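PDB 4NLC: ribosomal RNA processing protein 6, which probably degrades and processes RNA, including ribosomal RNA precursors, from the 3' end as an exosome-associated exoribonuclease, of which this chain is the catalytic core. Local coordinates for residues A[43-48]-A[259-264]. The protein carries 1 engineered substitution. Residues are numbered along the deposited sequence; the frame is centred on the assembly and turned at random.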
loop_
_atom_site.group_PDB
_atom_site.type_symbol
_atom_site.label_atom_id
_atom_site.label_comp_id
_atom_site.label_asym_id
_atom_site.label_seq_id
_atom_site.Cartn_x
_atom_site.Cartn_y
_atom_site.Cartn_z
ATOM N N GLU A 43 -8.088 -14.612 15.168
ATOM C CA GLU A 43 -8.670 -15.883 15.622
ATOM C C GLU A 43 -9.317 -16.661 14.461
ATOM O O GLU A 43 -9.131 -17.866 14.368
ATOM C CB GLU A 43 -9.686 -15.661 16.764
ATOM C CG GLU A 43 -9.122 -14.912 17.958
ATOM C CD GLU A 43 -9.282 -13.399 17.954
ATOM O OE1 GLU A 43 -9.449 -12.794 16.866
ATOM O OE2 GLU A 43 -9.217 -12.813 19.059
ATOM N N ARG A 44 -10.045 -15.971 13.565
ATOM C CA ARG A 44 -10.654 -16.642 12.409
ATOM C C ARG A 44 -9.593 -17.196 11.429
ATOM O O ARG A 44 -9.717 -18.343 11.000
ATOM C CB ARG A 44 -11.648 -15.725 11.697
ATOM C CG ARG A 44 -12.627 -16.493 10.834
ATOM C CD ARG A 44 -13.626 -15.578 10.165
ATOM N NE ARG A 44 -14.596 -14.991 11.094
ATOM C CZ ARG A 44 -15.496 -14.088 10.733
ATOM N NH1 ARG A 44 -15.570 -13.685 9.474
ATOM N NH2 ARG A 44 -16.337 -13.584 11.627
ATOM N N ILE A 45 -8.555 -16.392 11.091
ATOM C CA ILE A 45 -7.482 -16.815 10.176
ATOM C C ILE A 45 -6.680 -18.010 10.758
ATOM O O ILE A 45 -6.352 -18.958 10.031
ATOM C CB ILE A 45 -6.579 -15.618 9.754
ATOM C CG1 ILE A 45 -7.397 -14.509 9.005
ATOM C CG2 ILE A 45 -5.357 -16.083 8.951
ATOM C CD1 ILE A 45 -6.617 -13.184 8.691
ATOM N N LYS A 46 -6.371 -17.969 12.057
ATOM C CA LYS A 46 -5.634 -19.063 12.707
ATOM C C LYS A 46 -6.485 -20.339 12.839
ATOM O O LYS A 46 -5.920 -21.407 12.977
ATOM C CB LYS A 46 -5.064 -18.630 14.068
ATOM C CG LYS A 46 -3.975 -17.558 13.948
ATOM C CD LYS A 46 -3.770 -16.842 15.239
ATOM C CE LYS A 46 -2.721 -15.766 15.107
ATOM N NZ LYS A 46 -2.567 -14.993 16.378
ATOM N N ALA A 47 -7.823 -20.231 12.804
ATOM C CA ALA A 47 -8.744 -21.372 12.892
ATOM C C ALA A 47 -9.235 -21.848 11.496
ATOM O O ALA A 47 -10.096 -22.722 11.439
ATOM C CB ALA A 47 -9.947 -20.987 13.746
ATOM N N VAL A 48 -8.724 -21.266 10.388
ATOM C CA VAL A 48 -9.221 -21.580 9.042
ATOM C C VAL A 48 -8.296 -22.522 8.274
ATOM O O VAL A 48 -7.075 -22.370 8.312
ATOM C CB VAL A 48 -9.555 -20.266 8.252
ATOM C CG1 VAL A 48 -8.713 -20.084 6.988
ATOM C CG2 VAL A 48 -11.041 -20.184 7.934
ATOM N N LEU A 259 0.422 -16.332 7.502
ATOM C CA LEU A 259 1.223 -15.538 8.425
ATOM C C LEU A 259 1.319 -14.090 7.960
ATOM O O LEU A 259 1.241 -13.180 8.790
ATOM C CB LEU A 259 2.616 -16.162 8.622
ATOM C CG LEU A 259 2.612 -17.519 9.364
ATOM C CD1 LEU A 259 3.972 -18.147 9.366
ATOM C CD2 LEU A 259 2.137 -17.373 10.784
ATOM N N LEU A 260 1.422 -13.875 6.632
ATOM C CA LEU A 260 1.447 -12.532 6.029
ATOM C C LEU A 260 0.077 -11.835 6.168
ATOM O O LEU A 260 0.031 -10.626 6.402
ATOM C CB LEU A 260 1.881 -12.591 4.556
ATOM C CG LEU A 260 2.247 -11.257 3.906
ATOM C CD1 LEU A 260 3.487 -10.654 4.544
ATOM C CD2 LEU A 260 2.455 -11.418 2.433
ATOM N N SER A 261 -1.021 -12.597 6.056
ATOM C CA SER A 261 -2.381 -12.067 6.223
ATOM C C SER A 261 -2.666 -11.665 7.672
ATOM O O SER A 261 -3.565 -10.874 7.904
ATOM C CB SER A 261 -3.427 -13.054 5.711
ATOM O OG SER A 261 -3.658 -14.114 6.621
ATOM N N LEU A 262 -1.873 -12.181 8.637
ATOM C CA LEU A 262 -1.951 -11.850 10.064
ATOM C C LEU A 262 -1.165 -10.582 10.430
ATOM O O LEU A 262 -1.240 -10.095 11.562
ATOM C CB LEU A 262 -1.535 -13.051 10.920
ATOM C CG LEU A 262 -2.518 -14.236 10.885
ATOM C CD1 LEU A 262 -1.885 -15.474 11.475
ATOM C CD2 LEU A 262 -3.823 -13.889 11.624
ATOM N N GLU A 263 -0.452 -10.017 9.464
ATOM C CA GLU A 263 0.258 -8.767 9.686
ATOM C C GLU A 263 -0.735 -7.621 9.787
ATOM O O GLU A 263 -1.830 -7.676 9.216
ATOM C CB GLU A 263 1.295 -8.509 8.602
ATOM C CG GLU A 263 2.417 -9.538 8.694
ATOM C CD GLU A 263 3.651 -9.289 7.861
ATOM O OE1 GLU A 263 3.645 -8.343 7.043
ATOM O OE2 GLU A 263 4.609 -10.082 7.990
ATOM N N ARG A 264 -0.364 -6.612 10.568
ATOM C CA ARG A 264 -1.219 -5.471 10.831
ATOM C C ARG A 264 -0.619 -4.211 10.287
ATOM O O ARG A 264 0.601 -4.005 10.363
ATOM C CB ARG A 264 -1.380 -5.257 12.338
ATOM C CG ARG A 264 -2.064 -6.364 13.089
ATOM C CD ARG A 264 -2.079 -6.042 14.571
ATOM N NE ARG A 264 -0.766 -6.241 15.178
ATOM C CZ ARG A 264 0.067 -5.261 15.499
ATOM N NH1 ARG A 264 -0.274 -3.991 15.289
ATOM N NH2 ARG A 264 1.243 -5.535 16.044
#
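Ile45 and Leu262 mark the closest backbone approach of 43-48 to 259-264, 7.4 Å between their CA atoms; no hydrogen bond joins the two segments, and side chains make the contact. Residues 43-46 finish the short helix 42-46, while 259-264 runs from helix 249-261 into Glu263 and Arg264, which are extended.

Leu262 reaches between Ile45 and Lys46, CD2 mainly against Ile45, CD1 against Lys46. Its CD2 lies 3.8 Å from Ile45 CB, as the two branched side chains run past each other in opposite senses. In Ile45, CG1 sits beside the backbone N (chi1 -61°), which leaves CG2 anti to it, and CG2 meets Leu262 CD2 and rests 3.5 Å from Ser261 OG. Ile45 CD1 touches the same oxygen at 3.7 Å. These are van der Waals contacts: Ser261 OG is hydrogen-bonded back to Arg258 O, about one turn earlier. On the exposed side, the extended Lys46 chain passes obliquely over Leu262, its CE 3.7 Å from Leu262 CD1.

The contact joins helix 42-46 to helix 249-261. His39 touches Ile45 and hydrogen-bonds Ser261 O; Glu263 forms a salt bridge with Arg156 of helix 152-162. Ser261 packs on Leu169 of strand 169-171, an outermost strand of the mixed six-stranded sheet, so the N-terminal segment lies against the flank of the RNase H-like 3'-5' exonuclease fold.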